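PDB 3NHI: long form salivary protein D7L1 from Anopheles stephensi, which modulates mosquito blood feeding by binding and sequestering host mediators, among them cysteinyl leukotrienes and thromboxane A2 analogs. Local coordinates for residues D7-L12 and E147-G152; S154-C159 and L263-Y268; P75-A80 and L130-V135. One frame throughout, in Å; residues are numbered along the deposited sequence.

Interaction 1 of 3, residues D7-L12 and E147-G152; sequences DAEQAL and EIKQKG. With EAH ((5S,7E,9E,11Z,14Z)-5-hydroxyicosa-7,9,11,14-tetraenoic acid), chain B.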
loop_
_atom_site.group_PDB
_atom_site.type_symbol
_atom_site.label_atom_id
_atom_site.label_comp_id
_atom_site.label_asym_id
_atom_site.label_seq_id
_atom_site.Cartn_x
_atom_site.Cartn_y
_atom_site.Cartn_z
ATOM N N ASP A 7 -9.170 -4.479 3.992
ATOM C CA ASP A 7 -9.652 -5.103 2.769
ATOM C C ASP A 7 -8.522 -5.703 1.931
ATOM O O ASP A 7 -7.357 -5.639 2.315
ATOM C CB ASP A 7 -10.562 -4.142 1.979
ATOM C CG ASP A 7 -9.807 -3.018 1.280
ATOM O OD1 ASP A 7 -8.629 -3.186 0.899
ATOM O OD2 ASP A 7 -10.430 -1.953 1.062
ATOM N N ALA A 8 -8.865 -6.299 0.793
ATOM C CA ALA A 8 -7.838 -6.985 0.001
ATOM C C ALA A 8 -6.744 -6.062 -0.535
ATOM O O ALA A 8 -5.566 -6.461 -0.575
ATOM C CB ALA A 8 -8.481 -7.773 -1.133
ATOM N N GLU A 9 -7.117 -4.854 -0.953
ATOM C CA GLU A 9 -6.130 -3.898 -1.437
ATOM C C GLU A 9 -5.217 -3.436 -0.298
ATOM O O GLU A 9 -4.009 -3.270 -0.488
ATOM C CB GLU A 9 -6.801 -2.690 -2.102
ATOM C CG GLU A 9 -5.820 -1.607 -2.591
ATOM C CD GLU A 9 -5.314 -0.660 -1.497
ATOM O OE1 GLU A 9 -6.031 -0.400 -0.506
ATOM O OE2 GLU A 9 -4.187 -0.141 -1.654
ATOM N N GLN A 10 -5.796 -3.224 0.882
ATOM C CA GLN A 10 -5.011 -2.740 2.006
ATOM C C GLN A 10 -3.990 -3.785 2.436
ATOM O O GLN A 10 -2.841 -3.451 2.761
ATOM C CB GLN A 10 -5.929 -2.362 3.149
ATOM C CG GLN A 10 -6.723 -1.109 2.875
ATOM C CD GLN A 10 -7.713 -0.889 3.982
ATOM O OE1 GLN A 10 -8.649 -1.652 4.150
ATOM N NE2 GLN A 10 -7.461 0.120 4.810
ATOM N N ALA A 11 -4.397 -5.050 2.428
ATOM C CA ALA A 11 -3.465 -6.138 2.723
ATOM C C ALA A 11 -2.376 -6.266 1.647
ATOM O O ALA A 11 -1.185 -6.408 1.978
ATOM C CB ALA A 11 -4.211 -7.456 2.894
ATOM N N LEU A 12 -2.777 -6.214 0.372
ATOM C CA LEU A 12 -1.815 -6.322 -0.728
ATOM C C LEU A 12 -0.781 -5.202 -0.663
ATOM O O LEU A 12 0.415 -5.424 -0.917
ATOM C CB LEU A 12 -2.530 -6.319 -2.080
ATOM C CG LEU A 12 -1.675 -6.812 -3.256
ATOM C CD1 LEU A 12 -1.291 -8.288 -3.116
ATOM C CD2 LEU A 12 -2.396 -6.586 -4.571
ATOM N N GLU A 147 -16.143 -1.770 -4.798
ATOM C CA GLU A 147 -15.665 -0.466 -4.352
ATOM C C GLU A 147 -14.173 -0.457 -3.973
ATOM O O GLU A 147 -13.616 0.590 -3.660
ATOM C CB GLU A 147 -16.537 0.037 -3.190
ATOM C CG GLU A 147 -16.376 -0.743 -1.872
ATOM C CD GLU A 147 -17.360 -1.909 -1.674
ATOM O OE1 GLU A 147 -17.824 -2.543 -2.656
ATOM O OE2 GLU A 147 -17.654 -2.197 -0.489
ATOM N N ILE A 148 -13.541 -1.624 -3.994
ATOM C CA ILE A 148 -12.099 -1.735 -3.706
ATOM C C ILE A 148 -11.324 -1.565 -5.011
ATOM O O ILE A 148 -11.691 -2.172 -6.021
ATOM C CB ILE A 148 -11.730 -3.128 -3.112
ATOM C CG1 ILE A 148 -12.556 -3.429 -1.853
ATOM C CG2 ILE A 148 -10.224 -3.201 -2.818
ATOM C CD1 ILE A 148 -12.375 -4.841 -1.316
ATOM N N LYS A 149 -10.254 -0.772 -5.000
ATOM C CA LYS A 149 -9.381 -0.672 -6.177
ATOM C C LYS A 149 -8.836 -2.057 -6.541
ATOM O O LYS A 149 -8.284 -2.762 -5.700
ATOM C CB LYS A 149 -8.224 0.308 -5.932
ATOM C CG LYS A 149 -7.351 0.517 -7.182
ATOM C CD LYS A 149 -5.928 0.935 -6.843
ATOM C CE LYS A 149 -5.076 -0.235 -6.398
ATOM N NZ LYS A 149 -4.613 -1.062 -7.561
ATOM N N GLN A 150 -8.999 -2.430 -7.807
ATOM C CA GLN A 150 -8.636 -3.764 -8.253
ATOM C C GLN A 150 -7.168 -3.820 -8.647
ATOM O O GLN A 150 -6.536 -2.788 -8.907
ATOM C CB GLN A 150 -9.521 -4.169 -9.430
ATOM C CG GLN A 150 -11.018 -3.906 -9.200
ATOM C CD GLN A 150 -11.720 -4.993 -8.393
ATOM O OE1 GLN A 150 -11.733 -6.158 -8.789
ATOM N NE2 GLN A 150 -12.336 -4.607 -7.270
ATOM N N LYS A 151 -6.619 -5.030 -8.693
ATOM C CA LYS A 151 -5.298 -5.213 -9.280
ATOM C C LYS A 151 -5.396 -4.860 -10.762
ATOM O O LYS A 151 -6.366 -5.230 -11.429
ATOM C CB LYS A 151 -4.824 -6.657 -9.133
ATOM C CG LYS A 151 -4.647 -7.095 -7.692
ATOM C CD LYS A 151 -4.491 -8.606 -7.557
ATOM C CE LYS A 151 -3.071 -9.049 -7.861
ATOM N NZ LYS A 151 -2.895 -10.515 -7.644
ATOM N N GLY A 152 -4.397 -4.144 -11.264
ATOM C CA GLY A 152 -4.355 -3.726 -12.667
ATOM C C GLY A 152 -4.997 -2.372 -12.902
ATOM O O GLY A 152 -4.932 -1.836 -14.008
HETATM O O1 EAH B . -3.772 -11.023 -4.970
HETATM C C1 EAH B . -2.769 -11.445 -4.340
HETATM O O2 EAH B . -1.625 -11.509 -4.853
HETATM C C2 EAH B . -2.954 -11.884 -2.901
HETATM C C3 EAH B . -1.747 -12.683 -2.405
HETATM C C4 EAH B . -0.735 -11.787 -1.694
HETATM C C5 EAH B . 0.465 -12.596 -1.249
HETATM O O3 EAH B . 0.107 -13.377 -0.229
HETATM C C6 EAH B . 1.597 -11.667 -0.819
HETATM C C7 EAH B . 2.757 -12.445 -0.220
HETATM C C8 EAH B . 2.819 -12.223 1.277
HETATM C C9 EAH B . 3.785 -13.140 1.869
HETATM C C10 EAH B . 3.732 -13.090 3.200
HETATM C C11 EAH B . 4.713 -14.028 3.741
HETATM C C12 EAH B . 4.855 -14.280 5.045
HETATM C C13 EAH B . 4.032 -13.610 6.120
HETATM C C14 EAH B . 4.813 -12.418 6.631
HETATM C C15 EAH B . 4.917 -12.080 7.918
HETATM C C16 EAH B . 4.250 -12.842 9.038
HETATM C C17 EAH B . 2.986 -12.103 9.450
HETATM C C18 EAH B . 1.771 -12.676 8.735
HETATM C C19 EAH B . 0.493 -12.263 9.447
HETATM C C20 EAH B . -0.722 -12.746 8.689
#

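Interaction 2 of 3, residues S154-C159 and L263-Y268; sequences SFHAYC and LRSADY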
loop_
_atom_site.group_PDB
_atom_site.type_symbol
_atom_site.label_atom_id
_atom_site.label_comp_id
_atom_site.label_asym_id
_atom_site.label_seq_id
_atom_site.Cartn_x
_atom_site.Cartn_y
_atom_site.Cartn_z
ATOM N N SER A 154 -5.110 1.607 -11.740
ATOM C CA SER A 154 -4.341 2.602 -10.972
ATOM C C SER A 154 -5.252 3.330 -10.003
ATOM O O SER A 154 -6.469 3.415 -10.220
ATOM C CB SER A 154 -3.637 3.606 -11.894
ATOM O OG SER A 154 -4.573 4.436 -12.572
ATOM N N PHE A 155 -4.669 3.871 -8.933
ATOM C CA PHE A 155 -5.472 4.724 -8.077
ATOM C C PHE A 155 -6.024 5.923 -8.823
ATOM O O PHE A 155 -7.160 6.326 -8.580
ATOM C CB PHE A 155 -4.755 5.127 -6.778
ATOM C CG PHE A 155 -5.207 4.320 -5.592
ATOM C CD1 PHE A 155 -6.522 4.436 -5.133
ATOM C CD2 PHE A 155 -4.343 3.416 -4.956
ATOM C CE1 PHE A 155 -6.981 3.656 -4.066
ATOM C CE2 PHE A 155 -4.799 2.638 -3.879
ATOM C CZ PHE A 155 -6.114 2.763 -3.432
ATOM N N HIS A 156 -5.245 6.460 -9.763
ATOM C CA HIS A 156 -5.727 7.615 -10.513
ATOM C C HIS A 156 -6.994 7.270 -11.301
ATOM O O HIS A 156 -7.929 8.063 -11.330
ATOM C CB HIS A 156 -4.641 8.171 -11.433
ATOM C CG HIS A 156 -3.371 8.532 -10.724
ATOM N ND1 HIS A 156 -2.645 7.619 -9.987
ATOM C CD2 HIS A 156 -2.678 9.695 -10.676
ATOM C CE1 HIS A 156 -1.574 8.218 -9.491
ATOM N NE2 HIS A 156 -1.569 9.475 -9.898
ATOM N N ALA A 157 -7.037 6.088 -11.914
ATOM C CA ALA A 157 -8.224 5.673 -12.660
ATOM C C ALA A 157 -9.396 5.336 -11.748
ATOM O O ALA A 157 -10.540 5.715 -12.038
ATOM C CB ALA A 157 -7.896 4.498 -13.560
ATOM N N TYR A 158 -9.118 4.614 -10.663
ATOM C CA TYR A 158 -10.135 4.296 -9.675
ATOM C C TYR A 158 -10.793 5.574 -9.143
ATOM O O TYR A 158 -12.026 5.681 -9.069
ATOM C CB TYR A 158 -9.513 3.474 -8.533
ATOM C CG TYR A 158 -10.441 3.290 -7.362
ATOM C CD1 TYR A 158 -11.313 2.206 -7.300
ATOM C CD2 TYR A 158 -10.475 4.231 -6.324
ATOM C CE1 TYR A 158 -12.185 2.048 -6.215
ATOM C CE2 TYR A 158 -11.342 4.089 -5.257
ATOM C CZ TYR A 158 -12.188 3.007 -5.206
ATOM O OH TYR A 158 -13.043 2.901 -4.127
ATOM N N CYS A 159 -9.963 6.550 -8.792
ATOM C CA CYS A 159 -10.432 7.803 -8.214
ATOM C C CYS A 159 -11.154 8.681 -9.237
ATOM O O CYS A 159 -12.143 9.330 -8.899
ATOM C CB CYS A 159 -9.260 8.549 -7.583
ATOM S SG CYS A 159 -8.522 7.655 -6.179
ATOM N N LEU A 263 1.612 4.118 -12.334
ATOM C CA LEU A 263 1.928 2.782 -12.816
ATOM C C LEU A 263 2.052 1.772 -11.681
ATOM O O LEU A 263 1.446 0.699 -11.720
ATOM C CB LEU A 263 3.218 2.809 -13.642
ATOM C CG LEU A 263 3.782 1.458 -14.081
ATOM C CD1 LEU A 263 2.760 0.620 -14.877
ATOM C CD2 LEU A 263 5.034 1.711 -14.880
ATOM N N ARG A 264 2.836 2.128 -10.670
ATOM C CA ARG A 264 3.066 1.245 -9.536
ATOM C C ARG A 264 1.779 0.966 -8.763
ATOM O O ARG A 264 1.620 -0.117 -8.191
ATOM C CB ARG A 264 4.143 1.834 -8.624
ATOM C CG ARG A 264 5.513 1.807 -9.284
ATOM C CD ARG A 264 6.639 2.183 -8.360
ATOM N NE ARG A 264 6.638 3.596 -8.017
ATOM C CZ ARG A 264 6.300 4.109 -6.830
ATOM N NH1 ARG A 264 5.890 3.354 -5.822
ATOM N NH2 ARG A 264 6.359 5.413 -6.660
ATOM N N SER A 265 0.854 1.926 -8.755
ATOM C CA SER A 265 -0.406 1.752 -8.040
ATOM C C SER A 265 -1.354 0.830 -8.792
ATOM O O SER A 265 -2.307 0.331 -8.198
ATOM C CB SER A 265 -1.079 3.103 -7.760
ATOM O OG SER A 265 -1.781 3.609 -8.892
ATOM N N ALA A 266 -1.105 0.625 -10.088
ATOM C CA ALA A 266 -1.869 -0.344 -10.880
ATOM C C ALA A 266 -1.302 -1.747 -10.722
ATOM O O ALA A 266 -2.056 -2.719 -10.698
ATOM C CB ALA A 266 -1.909 0.068 -12.358
ATOM N N ASP A 267 0.016 -1.853 -10.584
ATOM C CA ASP A 267 0.696 -3.140 -10.512
ATOM C C ASP A 267 1.538 -3.168 -9.238
ATOM O O ASP A 267 2.689 -2.737 -9.230
ATOM C CB ASP A 267 1.568 -3.308 -11.756
ATOM C CG ASP A 267 2.321 -4.627 -11.792
ATOM O OD1 ASP A 267 2.174 -5.474 -10.883
ATOM O OD2 ASP A 267 3.079 -4.806 -12.772
ATOM N N TYR A 268 0.962 -3.710 -8.163
ATOM C CA TYR A 268 1.650 -3.734 -6.871
ATOM C C TYR A 268 2.913 -4.602 -6.878
ATOM O O TYR A 268 3.754 -4.467 -5.989
ATOM C CB TYR A 268 0.683 -4.169 -5.765
ATOM C CG TYR A 268 -0.220 -3.069 -5.218
ATOM C CD1 TYR A 268 -0.399 -1.856 -5.896
ATOM C CD2 TYR A 268 -0.907 -3.253 -4.013
ATOM C CE1 TYR A 268 -1.225 -0.866 -5.389
ATOM C CE2 TYR A 268 -1.756 -2.270 -3.502
ATOM C CZ TYR A 268 -1.902 -1.073 -4.190
ATOM O OH TYR A 268 -2.720 -0.059 -3.718
#

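Interaction 3 of 3, residues P75-A80 and L130-V135; sequences PVQYQA and LYHGTV. With EAH ((5S,7E,9E,11Z,14Z)-5-hydroxyicosa-7,9,11,14-tetraenoic acid), chain B.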
loop_
_atom_site.group_PDB
_atom_site.type_symbol
_atom_site.label_atom_id
_atom_site.label_comp_id
_atom_site.label_asym_id
_atom_site.label_seq_id
_atom_site.Cartn_x
_atom_site.Cartn_y
_atom_site.Cartn_z
ATOM N N PRO A 75 -10.425 -11.464 15.649
ATOM C CA PRO A 75 -11.846 -11.718 15.394
ATOM C C PRO A 75 -12.544 -10.594 14.616
ATOM O O PRO A 75 -13.479 -10.872 13.871
ATOM C CB PRO A 75 -12.431 -11.867 16.808
ATOM C CG PRO A 75 -11.280 -12.395 17.607
ATOM C CD PRO A 75 -10.093 -11.622 17.081
ATOM N N VAL A 76 -12.095 -9.346 14.765
ATOM C CA VAL A 76 -12.678 -8.240 14.001
ATOM C C VAL A 76 -12.378 -8.421 12.506
ATOM O O VAL A 76 -13.265 -8.276 11.659
ATOM C CB VAL A 76 -12.181 -6.868 14.513
ATOM C CG1 VAL A 76 -12.677 -5.734 13.628
ATOM C CG2 VAL A 76 -12.615 -6.637 15.965
ATOM N N GLN A 77 -11.123 -8.745 12.192
ATOM C CA GLN A 77 -10.721 -9.013 10.818
ATOM C C GLN A 77 -11.544 -10.157 10.238
ATOM O O GLN A 77 -12.037 -10.070 9.112
ATOM C CB GLN A 77 -9.229 -9.353 10.759
ATOM C CG GLN A 77 -8.705 -9.604 9.343
ATOM C CD GLN A 77 -8.679 -8.355 8.461
ATOM O OE1 GLN A 77 -8.663 -7.226 8.944
ATOM N NE2 GLN A 77 -8.661 -8.565 7.155
ATOM N N TYR A 78 -11.677 -11.228 11.011
ATOM C CA TYR A 78 -12.515 -12.356 10.618
ATOM C C TYR A 78 -13.960 -11.959 10.344
ATOM O O TYR A 78 -14.508 -12.286 9.289
ATOM C CB TYR A 78 -12.475 -13.435 11.703
ATOM C CG TYR A 78 -13.537 -14.511 11.558
ATOM C CD1 TYR A 78 -13.591 -15.313 10.418
ATOM C CD2 TYR A 78 -14.465 -14.740 12.571
ATOM C CE1 TYR A 78 -14.552 -16.307 10.282
ATOM C CE2 TYR A 78 -15.437 -15.745 12.445
ATOM C CZ TYR A 78 -15.462 -16.517 11.297
ATOM O OH TYR A 78 -16.404 -17.513 11.159
ATOM N N GLN A 79 -14.583 -11.271 11.291
ATOM C CA GLN A 79 -16.011 -10.959 11.182
ATOM C C GLN A 79 -16.335 -10.124 9.954
ATOM O O GLN A 79 -17.400 -10.283 9.363
ATOM C CB GLN A 79 -16.493 -10.226 12.434
ATOM C CG GLN A 79 -16.573 -11.105 13.661
ATOM C CD GLN A 79 -17.716 -12.093 13.615
ATOM O OE1 GLN A 79 -18.765 -11.816 13.034
ATOM N NE2 GLN A 79 -17.524 -13.248 14.243
ATOM N N ALA A 80 -15.416 -9.250 9.558
ATOM C CA ALA A 80 -15.672 -8.338 8.442
ATOM C C ALA A 80 -15.852 -9.052 7.094
ATOM O O ALA A 80 -16.508 -8.519 6.195
ATOM C CB ALA A 80 -14.564 -7.309 8.354
ATOM N N LEU A 130 -7.818 -14.883 6.513
ATOM C CA LEU A 130 -8.284 -13.672 7.195
ATOM C C LEU A 130 -7.728 -12.400 6.582
ATOM O O LEU A 130 -8.445 -11.405 6.456
ATOM C CB LEU A 130 -7.946 -13.698 8.691
ATOM C CG LEU A 130 -8.550 -14.854 9.477
ATOM C CD1 LEU A 130 -8.291 -14.633 10.956
ATOM C CD2 LEU A 130 -10.043 -15.014 9.199
ATOM N N TYR A 131 -6.448 -12.428 6.213
ATOM C CA TYR A 131 -5.748 -11.235 5.743
ATOM C C TYR A 131 -5.470 -11.231 4.239
ATOM O O TYR A 131 -4.535 -10.573 3.765
ATOM C CB TYR A 131 -4.461 -11.008 6.557
ATOM C CG TYR A 131 -4.733 -10.630 8.002
ATOM C CD1 TYR A 131 -4.973 -9.300 8.368
ATOM C CD2 TYR A 131 -4.774 -11.605 9.009
ATOM C CE1 TYR A 131 -5.242 -8.951 9.702
ATOM C CE2 TYR A 131 -5.038 -11.260 10.334
ATOM C CZ TYR A 131 -5.267 -9.942 10.679
ATOM O OH TYR A 131 -5.535 -9.615 11.986
ATOM N N HIS A 132 -6.295 -11.955 3.487
ATOM C CA HIS A 132 -6.316 -11.839 2.018
ATOM C C HIS A 132 -4.953 -12.139 1.409
ATOM O O HIS A 132 -4.455 -11.418 0.536
ATOM C CB HIS A 132 -6.860 -10.461 1.604
ATOM C CG HIS A 132 -8.019 -10.016 2.442
ATOM N ND1 HIS A 132 -9.162 -10.775 2.593
ATOM C CD2 HIS A 132 -8.202 -8.904 3.190
ATOM C CE1 HIS A 132 -9.999 -10.149 3.402
ATOM N NE2 HIS A 132 -9.448 -9.004 3.765
ATOM N N GLY A 133 -4.362 -13.222 1.901
ATOM C CA GLY A 133 -3.025 -13.644 1.506
ATOM C C GLY A 133 -2.966 -14.807 0.528
ATOM O O GLY A 133 -1.919 -15.445 0.396
ATOM N N THR A 134 -4.075 -15.083 -0.160
ATOM C CA THR A 134 -4.074 -16.011 -1.297
ATOM C C THR A 134 -4.663 -15.297 -2.502
ATOM O O THR A 134 -5.556 -14.464 -2.354
ATOM C CB THR A 134 -4.900 -17.294 -1.028
ATOM O OG1 THR A 134 -6.300 -16.981 -0.979
ATOM C CG2 THR A 134 -4.456 -17.977 0.280
ATOM N N VAL A 135 -4.170 -15.624 -3.690
ATOM C CA VAL A 135 -4.700 -15.032 -4.921
ATOM C C VAL A 135 -6.201 -15.328 -5.072
ATOM O O VAL A 135 -7.001 -14.425 -5.335
ATOM C CB VAL A 135 -3.900 -15.514 -6.161
ATOM C CG1 VAL A 135 -4.556 -15.046 -7.459
ATOM C CG2 VAL A 135 -2.465 -15.004 -6.090
HETATM O O1 EAH B . -3.772 -11.023 -4.970
HETATM C C1 EAH B . -2.769 -11.445 -4.340
HETATM O O2 EAH B . -1.625 -11.509 -4.853
HETATM C C2 EAH B . -2.954 -11.884 -2.901
HETATM C C3 EAH B . -1.747 -12.683 -2.405
HETATM C C4 EAH B . -0.735 -11.787 -1.694
HETATM C C5 EAH B . 0.465 -12.596 -1.249
HETATM O O3 EAH B . 0.107 -13.377 -0.229
HETATM C C6 EAH B . 1.597 -11.667 -0.819
HETATM C C7 EAH B . 2.757 -12.445 -0.220
HETATM C C8 EAH B . 2.819 -12.223 1.277
HETATM C C9 EAH B . 3.785 -13.140 1.869
HETATM C C10 EAH B . 3.732 -13.090 3.200
HETATM C C11 EAH B . 4.713 -14.028 3.741
HETATM C C12 EAH B . 4.855 -14.280 5.045
HETATM C C13 EAH B . 4.032 -13.610 6.120
HETATM C C14 EAH B . 4.813 -12.418 6.631
HETATM C C15 EAH B . 4.917 -12.080 7.918
HETATM C C16 EAH B . 4.250 -12.842 9.038
HETATM C C17 EAH B . 2.986 -12.103 9.450
HETATM C C18 EAH B . 1.771 -12.676 8.735
HETATM C C19 EAH B . 0.493 -12.263 9.447
HETATM C C20 EAH B . -0.722 -12.746 8.689
HETATM O O HOH W 1 -11.168 -11.766 7.045
#

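Interaction 1 of 3, residues D7-L12 and E147-G152
I148 meets D7 tip to tip, and its side chain spans the first turn of helix 8-22. At its CB the chain forks. CG2, anti to the backbone N, comes 3.5 Å from E9 CB. CG1 lies beside the carboxylate of D7, 3.9 Å from D7 OD2. The terminal CD1 goes on to D7 CB, 3.8 Å away. These are van der Waals contacts with D7 CB, its carboxylate and E9 CB, at the helix start. D7 is the N-cap there, and D7 and Q10 form a capping box: Q10 N donates to D7 OD1, and D7 N to Q10 OE1 in a nearly straight bond (176°). This pair fixes the carboxylate that I148 packs on. E9 CG touches K149 CE. The carboxylate of E9 goes elsewhere, to R198 in a salt bridge and to the Y268 hydroxyl, while K149 NZ is held by carbonyl oxygens of Q150, E153 and S265. At the far end L12 and K151 cross at about a right angle, with L12 CD2 3.9 Å from K151 CG. A bend at chi3 (81°) turns CE; from there NZ donates to the ligand carboxylate, 2.9 Å to EAH O1. A second bond, to EAH O2 at 3.2 Å, is weak. L12 CD1 flanks the same group, 3.7 Å from EAH O2. Through L12 and K151 the contact contributes to the carboxylate end of the lipid pocket; K151 also binds leukotriene C4 and thromboxane A2. The 147-152 loop runs past the start of helix 8-22; helix 135-144 touches A8 and I148, helix 155-163 E9 and K149.

Interaction 2 of 3, residues S154-C159 and L263-Y268
S265 points its side chain at the start of helix 155-163 and accepts from F155 N. The F155 N to S265 OG bond is 2.9 Å long, with an N-H...O angle of 161°. S265 OG stands between its own backbone N and carbonyl carbon (chi1 80°), and it is also hydrogen-bonded to E262 O, one turn back in its own helix. S265 OG lies close to S154 CA as well, at 3.4 Å. Beside it, A266 CB packs on the backbone of S154, 3.6 Å from S154 N. S154 and A266 are also the nearest CA pair across the segments, 3.8 Å apart. F155 presents its edge: Y268 OH and S265 CB both lie near the plane of the F155 ring. The two aromatic side chains cross obliquely, and they meet through the hydroxyl, not by stacking: Y268 OH is 3.4 Å from F155 CE2. That hydroxyl has its polar partner in E9 OE2 of helix 8-22. H156 also turns an edge to S265 OG, but at 4.2 Å. S154 is the N-cap of helix 155-163, and its OG accepts from A157 N (3.0 Å). S154 OG is held by E262 OE2 too. S265 and A266 of the 263-268 segment thus meet the start of helix 155-163 in a buried contact. C159, further along, ties its helix to helix 184-196 through the disulfide with C192. In chemical terms, two first-turn N-H groups of helix 155-163 are satisfied by serine hydroxyls, one from its own N-cap and one from the partner segment. The acidic side chain of E262 near this N-terminus would be consistent with a favourable interaction with the helix dipole.

Interaction 3 of 3, residues P75-A80 and L130-V135
Q77 reaches from helix 73-85 to the end of helix 109-130, within the all-helical, odorant-binding-protein-like fold of D7. The tight part is round Q77 and Y131. Q77 CG makes a CH-pi contact over one face of the Y131 ring, 3.8 Å from its centroid and 20° off the normal. The Q77 amide is stacked on that ring, the two planes 12° apart. The Q77 chain bends at chi2 (68°), which brings CD over the ring beside Y131 CE1. Its NE2 then donates to L130 O at 2.9 Å, with L130 O close to the amide plane. Q77 OE1 accepts from L6 N, so both ends of the amide are engaged. H132 NE2 is hydrogen-bonded to L6 O.

The other side is looser. Y78 CD1 touches L130 CD2 at 3.8 Å. A water bridges the backbones here, donating to Q77 O and to L130 O, 2.8 Å from each. L130 O thus accepts from both the Q77 amide and this water. From H132 on, through V135, the loop lines the ligand pocket. G133, a leukotriene C4 binding residue, uses its carbonyl there: EAH O3 donates to G133 O over 3.0 Å.

From the N terminus, the chain enters helix 8-22, whose first turn is met by the 147-152 loop. Earlier in the chain, interaction 3 closes a shorter loop, bringing 130-135 back to helix 73-85. Interaction 3 therefore lies within the span closed by interaction 1. The two touch where A11 CB packs on Y131 O, and both contact EAH. Interaction 2 follows in series, opening at S154 after interaction 1 has closed and returning at 263-268. It meets interaction 1 through E9 and Y268, and through K149 and F155. Interaction 3 ties parts of the N-terminal half and interaction 2 parts of the C-terminal half; interaction 1, through the 147-152 loop, lies where the two halves meet.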